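Local coordinates for acetylglutamate kinase (PDB 3L86), which probably catalyses the ATP-dependent phosphorylation of N-acetyl-L-glutamate to N-acetyl-L-glutamyl 5-phosphate, a step of arginine biosynthesis, at residues M35-V40 and A65-V70; K138-A143 and T158-R163; D207-M212 and G262-G267. All blocks are in the same frame, centred on the assembly; numbering follows the deposited sequence.

Contact 1 (M35-V40 and A65-V70)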
loop_
_atom_site.group_PDB
_atom_site.type_symbol
_atom_site.label_atom_id
_atom_site.label_comp_id
_atom_site.label_asym_id
_atom_site.label_seq_id
_atom_site.Cartn_x
_atom_site.Cartn_y
_atom_site.Cartn_z
ATOM N N MET A 35 7.195 18.972 -10.203
ATOM C CA MET A 35 8.020 17.898 -9.724
ATOM C C MET A 35 8.686 18.229 -8.423
ATOM O O MET A 35 9.685 18.826 -8.370
ATOM C CB MET A 35 9.065 17.481 -10.759
ATOM N N LYS A 36 8.099 17.764 -7.364
ATOM C CA LYS A 36 8.737 17.577 -6.075
ATOM C C LYS A 36 9.840 16.441 -6.065
ATOM O O LYS A 36 10.526 16.376 -5.076
ATOM C CB LYS A 36 7.716 17.343 -4.906
ATOM C CG LYS A 36 7.220 18.569 -4.103
ATOM C CD LYS A 36 6.171 18.245 -2.964
ATOM C CE LYS A 36 6.832 18.193 -1.621
ATOM N NZ LYS A 36 5.939 18.191 -0.475
ATOM N N ASP A 37 9.985 15.572 -7.103
ATOM C CA ASP A 37 10.958 14.504 -7.035
ATOM C C ASP A 37 10.679 13.618 -5.811
ATOM O O ASP A 37 11.535 13.398 -5.023
ATOM C CB ASP A 37 12.395 15.074 -7.020
ATOM C CG ASP A 37 13.411 14.195 -7.711
ATOM O OD1 ASP A 37 13.104 13.421 -8.551
ATOM O OD2 ASP A 37 14.545 14.261 -7.382
ATOM N N ILE A 38 9.440 13.141 -5.702
ATOM C CA ILE A 38 8.902 12.259 -4.666
ATOM C C ILE A 38 8.030 11.208 -5.378
ATOM O O ILE A 38 7.081 11.592 -6.117
ATOM C CB ILE A 38 7.978 13.005 -3.660
ATOM C CG1 ILE A 38 8.809 13.950 -2.789
ATOM C CG2 ILE A 38 7.297 12.019 -2.729
ATOM C CD1 ILE A 38 8.030 14.598 -1.605
ATOM N N ILE A 39 8.343 9.922 -5.152
ATOM C CA ILE A 39 7.476 8.797 -5.561
ATOM C C ILE A 39 7.140 7.844 -4.377
ATOM O O ILE A 39 8.030 7.423 -3.606
ATOM C CB ILE A 39 8.163 7.974 -6.666
ATOM C CG1 ILE A 39 8.469 8.866 -7.890
ATOM C CG2 ILE A 39 7.350 6.705 -7.043
ATOM C CD1 ILE A 39 9.407 8.115 -8.901
ATOM N N VAL A 40 5.843 7.566 -4.207
ATOM C CA VAL A 40 5.381 6.541 -3.258
ATOM C C VAL A 40 5.184 5.198 -4.008
ATOM O O VAL A 40 4.517 5.160 -5.049
ATOM C CB VAL A 40 4.082 6.995 -2.524
ATOM C CG1 VAL A 40 3.487 5.864 -1.597
ATOM C CG2 VAL A 40 4.393 8.324 -1.695
ATOM N N ALA A 65 20.166 9.012 -7.643
ATOM C CA ALA A 65 19.902 10.217 -8.442
ATOM C C ALA A 65 19.182 11.268 -7.632
ATOM O O ALA A 65 18.784 12.320 -8.164
ATOM C CB ALA A 65 19.079 9.861 -9.727
ATOM N N GLY A 66 18.991 11.006 -6.331
ATOM C CA GLY A 66 18.439 12.043 -5.496
ATOM C C GLY A 66 16.919 12.003 -5.324
ATOM O O GLY A 66 16.365 12.921 -4.727
ATOM N N LYS A 67 16.224 11.051 -5.885
ATOM C CA LYS A 67 14.792 10.960 -5.730
ATOM C C LYS A 67 14.375 10.629 -4.266
ATOM O O LYS A 67 15.077 9.931 -3.601
ATOM C CB LYS A 67 14.244 9.966 -6.732
ATOM C CG LYS A 67 12.807 10.123 -7.067
ATOM C CD LYS A 67 12.415 9.593 -8.406
ATOM C CE LYS A 67 12.798 10.424 -9.595
ATOM N NZ LYS A 67 12.203 11.672 -9.677
ATOM N N GLN A 68 13.278 11.169 -3.769
ATOM C CA GLN A 68 12.842 10.786 -2.404
ATOM C C GLN A 68 11.771 9.707 -2.509
ATOM O O GLN A 68 10.754 9.916 -3.192
ATOM C CB GLN A 68 12.260 12.021 -1.672
ATOM C CG GLN A 68 13.297 13.220 -1.611
ATOM C CD GLN A 68 12.562 14.522 -1.285
ATOM O OE1 GLN A 68 12.211 14.750 -0.140
ATOM N NE2 GLN A 68 12.251 15.327 -2.306
ATOM N N LEU A 69 11.982 8.586 -1.821
ATOM C CA LEU A 69 11.143 7.405 -2.032
ATOM C C LEU A 69 10.517 6.996 -0.690
ATOM O O LEU A 69 11.205 7.024 0.340
ATOM C CB LEU A 69 11.985 6.247 -2.616
ATOM C CG LEU A 69 12.057 5.852 -4.103
ATOM C CD1 LEU A 69 11.668 6.868 -5.166
ATOM C CD2 LEU A 69 13.308 5.028 -4.527
ATOM N N VAL A 70 9.220 6.647 -0.701
ATOM C CA VAL A 70 8.567 6.084 0.511
ATOM C C VAL A 70 7.898 4.793 0.071
ATOM O O VAL A 70 7.247 4.799 -0.971
ATOM C CB VAL A 70 7.493 7.057 1.118
ATOM C CG1 VAL A 70 6.743 6.385 2.257
ATOM C CG2 VAL A 70 8.169 8.401 1.631
HETATM O O HOH W 1 15.970 12.376 -9.225
#
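Ile39 uses both its backbone N-H and its C=O on segment 65-70: its N donates to Gln68 O (3.1 Å) and its O accepts from Val70 N (3.2 Å). Two residues earlier, Gln68 N donates to Asp37 O at 3.1 Å. This alternation makes a parallel pair, with Ile38 beside Gln68, Ile39 beside Leu69 and Val40 beside Val70. The Gln68 side chain also turns back on Asp37 O, and its NE2 adds a weak bond of 3.4 Å.

Among the charged groups, Asp37 and Lys67 meet at roughly a right angle as a salt bridge, although the modelled separation is too short for the exact position of either end to be trusted. A water bridges Asp37 OD2 (3.0 Å) and Ala65 O, just before the Schellman motif at Gly66 that closes helix 53-64.

Apolar contacts fall on the two faces of the sheet. On one, Ile39 CB meets Leu69 CD1 at 4.0 Å, and Ile39 CD1 presses on the aliphatic part of Lys67; on the other, Val40 CG2 lies 4.4 Å from Val70 CB.

The pair forms the two strands of a right-handed beta-alpha-beta crossover through helix 53-64, which covers Leu69 through Ile59 and Trp62. Helix 162-170 packs on Gln68 and Val70, while strand 208-212 flanks 38-43.

Contact 2 (K138-A143 and T158-R163)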
loop_
_atom_site.group_PDB
_atom_site.type_symbol
_atom_site.label_atom_id
_atom_site.label_comp_id
_atom_site.label_asym_id
_atom_site.label_seq_id
_atom_site.Cartn_x
_atom_site.Cartn_y
_atom_site.Cartn_z
ATOM N N LYS A 138 3.177 4.348 15.446
ATOM C CA LYS A 138 2.191 5.140 16.193
ATOM C C LYS A 138 2.453 6.669 16.133
ATOM O O LYS A 138 1.541 7.445 16.363
ATOM C CB LYS A 138 2.075 4.684 17.649
ATOM C CG LYS A 138 3.325 4.978 18.447
ATOM C CD LYS A 138 3.152 4.536 19.926
ATOM C CE LYS A 138 3.381 3.050 20.080
ATOM N NZ LYS A 138 4.721 2.653 19.613
ATOM N N HIS A 139 3.668 7.105 15.798
ATOM C CA HIS A 139 3.871 8.526 15.632
ATOM C C HIS A 139 3.680 8.996 14.189
ATOM O O HIS A 139 3.896 10.174 13.921
ATOM C CB HIS A 139 5.250 8.964 16.097
ATOM C CG HIS A 139 5.558 8.529 17.494
ATOM N ND1 HIS A 139 6.571 7.637 17.789
ATOM C CD2 HIS A 139 4.959 8.827 18.669
ATOM C CE1 HIS A 139 6.613 7.434 19.091
ATOM N NE2 HIS A 139 5.632 8.128 19.648
ATOM N N VAL A 140 3.324 8.099 13.271
ATOM C CA VAL A 140 3.115 8.548 11.878
ATOM C C VAL A 140 1.679 8.393 11.405
ATOM O O VAL A 140 1.116 9.325 10.803
ATOM C CB VAL A 140 4.083 7.818 10.890
ATOM C CG1 VAL A 140 3.618 7.995 9.443
ATOM C CG2 VAL A 140 5.516 8.355 11.095
ATOM N N VAL A 141 1.083 7.215 11.650
ATOM C CA VAL A 141 -0.265 6.938 11.089
ATOM C C VAL A 141 -1.353 6.957 12.181
ATOM O O VAL A 141 -1.406 6.069 13.033
ATOM C CB VAL A 141 -0.348 5.532 10.379
ATOM C CG1 VAL A 141 -1.750 5.396 9.665
ATOM C CG2 VAL A 141 0.803 5.396 9.391
ATOM N N ALA A 142 -2.218 7.960 12.135
ATOM C CA ALA A 142 -3.448 7.981 12.939
ATOM C C ALA A 142 -4.602 7.464 12.138
ATOM O O ALA A 142 -4.699 7.773 10.927
ATOM C CB ALA A 142 -3.725 9.409 13.364
ATOM N N ALA A 143 -5.500 6.714 12.817
ATOM C CA ALA A 143 -6.702 6.095 12.239
ATOM C C ALA A 143 -7.922 6.082 13.186
ATOM O O ALA A 143 -7.780 6.360 14.371
ATOM C CB ALA A 143 -6.383 4.630 11.826
ATOM N N THR A 158 -6.815 8.706 9.549
ATOM C CA THR A 158 -7.310 10.059 9.845
ATOM C C THR A 158 -6.228 11.141 9.688
ATOM O O THR A 158 -6.549 12.298 9.420
ATOM C CB THR A 158 -7.888 10.172 11.318
ATOM O OG1 THR A 158 -6.874 9.731 12.209
ATOM C CG2 THR A 158 -9.157 9.324 11.509
ATOM N N HIS A 159 -4.947 10.802 9.858
ATOM C CA HIS A 159 -3.901 11.837 9.637
ATOM C C HIS A 159 -2.570 11.158 9.461
ATOM O O HIS A 159 -2.299 10.128 10.116
ATOM C CB HIS A 159 -3.830 12.865 10.827
ATOM C CG HIS A 159 -2.846 13.993 10.634
ATOM N ND1 HIS A 159 -1.684 14.109 11.373
ATOM C CD2 HIS A 159 -2.860 15.057 9.801
ATOM C CE1 HIS A 159 -1.022 15.181 10.980
ATOM N NE2 HIS A 159 -1.715 15.778 10.038
ATOM N N ILE A 160 -1.755 11.732 8.569
ATOM C CA ILE A 160 -0.343 11.365 8.441
ATOM C C ILE A 160 0.594 12.491 9.008
ATOM O O ILE A 160 0.545 13.630 8.532
ATOM C CB ILE A 160 0.004 11.050 6.992
ATOM C CG1 ILE A 160 -0.852 9.865 6.441
ATOM C CG2 ILE A 160 1.471 10.629 6.896
ATOM C CD1 ILE A 160 -0.469 8.523 7.141
ATOM N N ASN A 161 1.398 12.179 10.028
ATOM C CA ASN A 161 2.431 13.125 10.549
ATOM C C ASN A 161 3.683 13.113 9.647
ATOM O O ASN A 161 4.471 12.168 9.687
ATOM C CB ASN A 161 2.794 12.800 12.020
ATOM C CG ASN A 161 3.684 13.869 12.660
ATOM O OD1 ASN A 161 4.432 14.529 11.978
ATOM N ND2 ASN A 161 3.526 14.095 13.961
ATOM N N LYS A 162 3.767 14.112 8.755
ATOM C CA LYS A 162 4.832 14.257 7.725
ATOM C C LYS A 162 6.239 14.415 8.329
ATOM O O LYS A 162 7.221 13.847 7.816
ATOM C CB LYS A 162 4.517 15.483 6.831
ATOM C CG LYS A 162 3.171 15.449 6.101
ATOM C CD LYS A 162 2.648 16.863 5.724
ATOM C CE LYS A 162 3.677 17.609 4.901
ATOM N NZ LYS A 162 3.238 18.990 4.598
ATOM N N ARG A 163 6.327 15.137 9.457
ATOM C CA ARG A 163 7.618 15.481 10.088
ATOM C C ARG A 163 8.537 14.278 10.350
ATOM O O ARG A 163 9.762 14.332 10.100
ATOM C CB ARG A 163 7.405 16.322 11.380
#
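Val141 and Ala142 run antiparallel to Ile160 and His159, the short strand axes 4.8 Å apart at 177°, and the pairing is interrupted by a classic beta bulge in which Thr158 and His159 both face Ala142. Ala142 O is the shared acceptor: Thr158 N reaches it at 2.7 Å and His159 N at 3.2 Å, both from the same face of its carbonyl plane, with the second donor well above that plane. Ala142 N returns a bond to His159 O, and farther along Asn161 N lies in the plane of the Val140 carbonyl, on a lone pair, at 3.0 Å.

The Val141 and Ile160 side chains lie alongside each other and point the same way. Ile160 CG1 stands anti to its carbonyl carbon (chi1 -60°), and the second bend (chi2 -68°) brings CD1 to 4.1 Å from Val141 CG2, while CG2 of Ile160 meets Val140 CG1 at 4.2 Å. This apolar face is covered by helix 193-203, where Leu196 touches both Val141 and Ile160. On the other face Thr158 OG1 comes within 3.4 Å of Ala142 CB.

Asn161 takes the N-cap position of helix 162-170. Its CB rests 3.4 Å from His139 O, and its OD1 accepts a weak capping bond from Arg163 N.

The chemistry is thus divided: a buried aliphatic face holds the strand pair against helix 193-203, while the face with Ala142 and His159 is more exposed, and backbone bonds serve both. Sharing Ala142 O between two amides satisfies the extra N-H introduced by the bulge, and Asn161 links the strand pairing to the start of a helix.

Contact 3 (D207-M212 and G262-G267)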
loop_
_atom_site.group_PDB
_atom_site.type_symbol
_atom_site.label_atom_id
_atom_site.label_comp_id
_atom_site.label_asym_id
_atom_site.label_seq_id
_atom_site.Cartn_x
_atom_site.Cartn_y
_atom_site.Cartn_z
ATOM N N ASP A 207 4.708 13.155 -6.754
ATOM C CA ASP A 207 4.594 13.224 -8.205
ATOM C C ASP A 207 3.787 12.068 -8.731
ATOM O O ASP A 207 3.035 12.242 -9.691
ATOM C CB ASP A 207 5.987 13.160 -8.888
ATOM C CG ASP A 207 6.871 14.337 -8.520
ATOM O OD1 ASP A 207 8.103 14.197 -8.438
ATOM O OD2 ASP A 207 6.339 15.430 -8.273
ATOM N N LYS A 208 3.956 10.882 -8.131
ATOM C CA LYS A 208 3.383 9.655 -8.668
ATOM C C LYS A 208 3.242 8.578 -7.567
ATOM O O LYS A 208 4.076 8.495 -6.646
ATOM C CB LYS A 208 4.329 9.103 -9.760
ATOM C CG LYS A 208 3.842 7.789 -10.414
ATOM C CD LYS A 208 4.768 7.359 -11.553
ATOM C CE LYS A 208 4.120 6.287 -12.413
ATOM N NZ LYS A 208 5.044 5.916 -13.532
ATOM N N LEU A 209 2.184 7.774 -7.662
ATOM C CA LEU A 209 1.978 6.558 -6.825
ATOM C C LEU A 209 1.956 5.271 -7.724
ATOM O O LEU A 209 1.251 5.215 -8.769
ATOM C CB LEU A 209 0.640 6.691 -6.064
ATOM C CG LEU A 209 0.034 5.432 -5.380
ATOM C CD1 LEU A 209 0.975 4.945 -4.222
ATOM C CD2 LEU A 209 -1.385 5.733 -4.793
ATOM N N ILE A 210 2.726 4.254 -7.339
ATOM C CA ILE A 210 2.754 2.966 -8.045
ATOM C C ILE A 210 2.064 1.963 -7.125
ATOM O O ILE A 210 2.475 1.777 -5.966
ATOM C CB ILE A 210 4.244 2.561 -8.397
ATOM C CG1 ILE A 210 4.872 3.655 -9.284
ATOM C CG2 ILE A 210 4.296 1.209 -9.091
ATOM C CD1 ILE A 210 6.427 3.526 -9.579
ATOM N N LEU A 211 0.980 1.351 -7.598
ATOM C CA LEU A 211 0.329 0.292 -6.861
ATOM C C LEU A 211 0.750 -1.069 -7.478
ATOM O O LEU A 211 0.126 -1.578 -8.446
ATOM C CB LEU A 211 -1.236 0.476 -6.887
ATOM C CG LEU A 211 -1.771 1.758 -6.199
ATOM C CD1 LEU A 211 -3.215 2.091 -6.593
ATOM C CD2 LEU A 211 -1.673 1.737 -4.664
ATOM N N MET A 212 1.808 -1.659 -6.921
ATOM C CA MET A 212 2.421 -2.832 -7.552
ATOM C C MET A 212 1.785 -4.106 -6.978
ATOM O O MET A 212 1.636 -4.225 -5.750
ATOM C CB MET A 212 3.954 -2.835 -7.293
ATOM C CG MET A 212 4.756 -3.471 -8.447
ATOM S SD MET A 212 6.586 -3.429 -8.260
ATOM C CE MET A 212 6.742 -4.681 -7.006
ATOM N N GLY A 262 -0.097 13.627 -9.853
ATOM C CA GLY A 262 -0.169 13.674 -11.314
ATOM C C GLY A 262 -0.473 12.371 -12.062
ATOM O O GLY A 262 -1.190 12.396 -13.078
ATOM N N GLN A 263 0.060 11.233 -11.573
ATOM C CA GLN A 263 -0.178 9.906 -12.188
ATOM C C GLN A 263 -0.228 8.746 -11.154
ATOM O O GLN A 263 0.558 8.767 -10.190
ATOM C CB GLN A 263 0.973 9.579 -13.123
ATOM C CG GLN A 263 1.265 10.589 -14.216
ATOM C CD GLN A 263 2.395 10.084 -15.061
ATOM O OE1 GLN A 263 3.446 9.623 -14.545
ATOM N NE2 GLN A 263 2.186 10.094 -16.366
ATOM N N VAL A 264 -1.152 7.771 -11.328
ATOM C CA VAL A 264 -1.075 6.485 -10.614
ATOM C C VAL A 264 -0.843 5.299 -11.628
ATOM O O VAL A 264 -1.463 5.264 -12.695
ATOM C CB VAL A 264 -2.376 6.233 -9.772
ATOM C CG1 VAL A 264 -2.306 4.860 -9.040
ATOM C CG2 VAL A 264 -2.591 7.320 -8.762
ATOM N N LEU A 265 0.058 4.360 -11.316
ATOM C CA LEU A 265 0.267 3.152 -12.135
ATOM C C LEU A 265 -0.173 1.894 -11.378
ATOM O O LEU A 265 0.214 1.693 -10.221
ATOM C CB LEU A 265 1.746 3.046 -12.506
ATOM C CG LEU A 265 2.214 1.816 -13.305
ATOM C CD1 LEU A 265 1.606 1.933 -14.749
ATOM C CD2 LEU A 265 3.735 1.776 -13.369
ATOM N N ILE A 266 -1.035 1.085 -11.994
ATOM C CA ILE A 266 -1.383 -0.262 -11.529
ATOM C C ILE A 266 -0.774 -1.343 -12.505
ATOM O O ILE A 266 -1.075 -1.348 -13.726
ATOM C CB ILE A 266 -2.937 -0.413 -11.418
ATOM C CG1 ILE A 266 -3.469 0.529 -10.319
ATOM C CG2 ILE A 266 -3.372 -1.889 -11.116
ATOM C CD1 ILE A 266 -5.009 0.586 -10.213
ATOM N N GLY A 267 0.077 -2.231 -11.977
ATOM C CA GLY A 267 0.732 -3.329 -12.776
ATOM C C GLY A 267 1.686 -4.182 -11.898
ATOM O O GLY A 267 1.702 -4.077 -10.664
#
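Leu211 sets its CG anti to the carbonyl carbon and beside the backbone N (chi1 -63°), and its second torsion, near anti (chi2 164°), then sends CD1 to 3.8 Å from Val264 CG1, the branch of Val264 that stands anti to its own backbone N. The two strands are parallel neighbours in the central sheet of the amino acid kinase fold, their short axes at 13° to each other. Leu211 also lies alongside Ile266, both side chains pointing the same way, with CD1 4.0 Å from Ile266 CG1.

This face is covered by two helices: 246-258 meets Leu209 and Val264, and 193-203 meets Leu209 and Leu211. On the opposite face the extended Lys208 chain crosses obliquely past Gln263 toward Leu265, and CE touches Leu265 CB at 4.0 Å. Ile210 CG2 approaches Leu265 CD2 on the same side, and strand 274-277 continues the packing through Leu275.

The backbones are joined by three bonds, two of them made by Leu209, whose N donates to Gln263 O (3.2 Å) and whose O accepts from Leu265 N (2.9 Å). The third is the shortest, Leu211 N to Leu265 O at 2.8 Å.

In the fold
Contacts 1 and 3 belong to the same mixed sheet, where strands 38-43 and 208-212 are parallel neighbours; their centres lie 13 Å apart, and Ile38 O to Asp207 N (2.9 Å) and Val40 O to Ile210 N (3.0 Å) are probable hydrogen bonds joining them. Contact 2 pairs two antiparallel strands outside that core, joined to strand 174-182 by backbone bonds to Tyr182; its centre is 20 Å from that of contact 1 and 22 Å from that of contact 3, and the Ala143 side chain is about 11 Å from N-acetyl-L-glutamate. Contact 3 lies nearer the nucleotide, with the Ile266 side chain about 7 Å from ADP and that of Leu211 about 4 Å from those of Lys42 and Lys249, the predicted transition-state stabilizers.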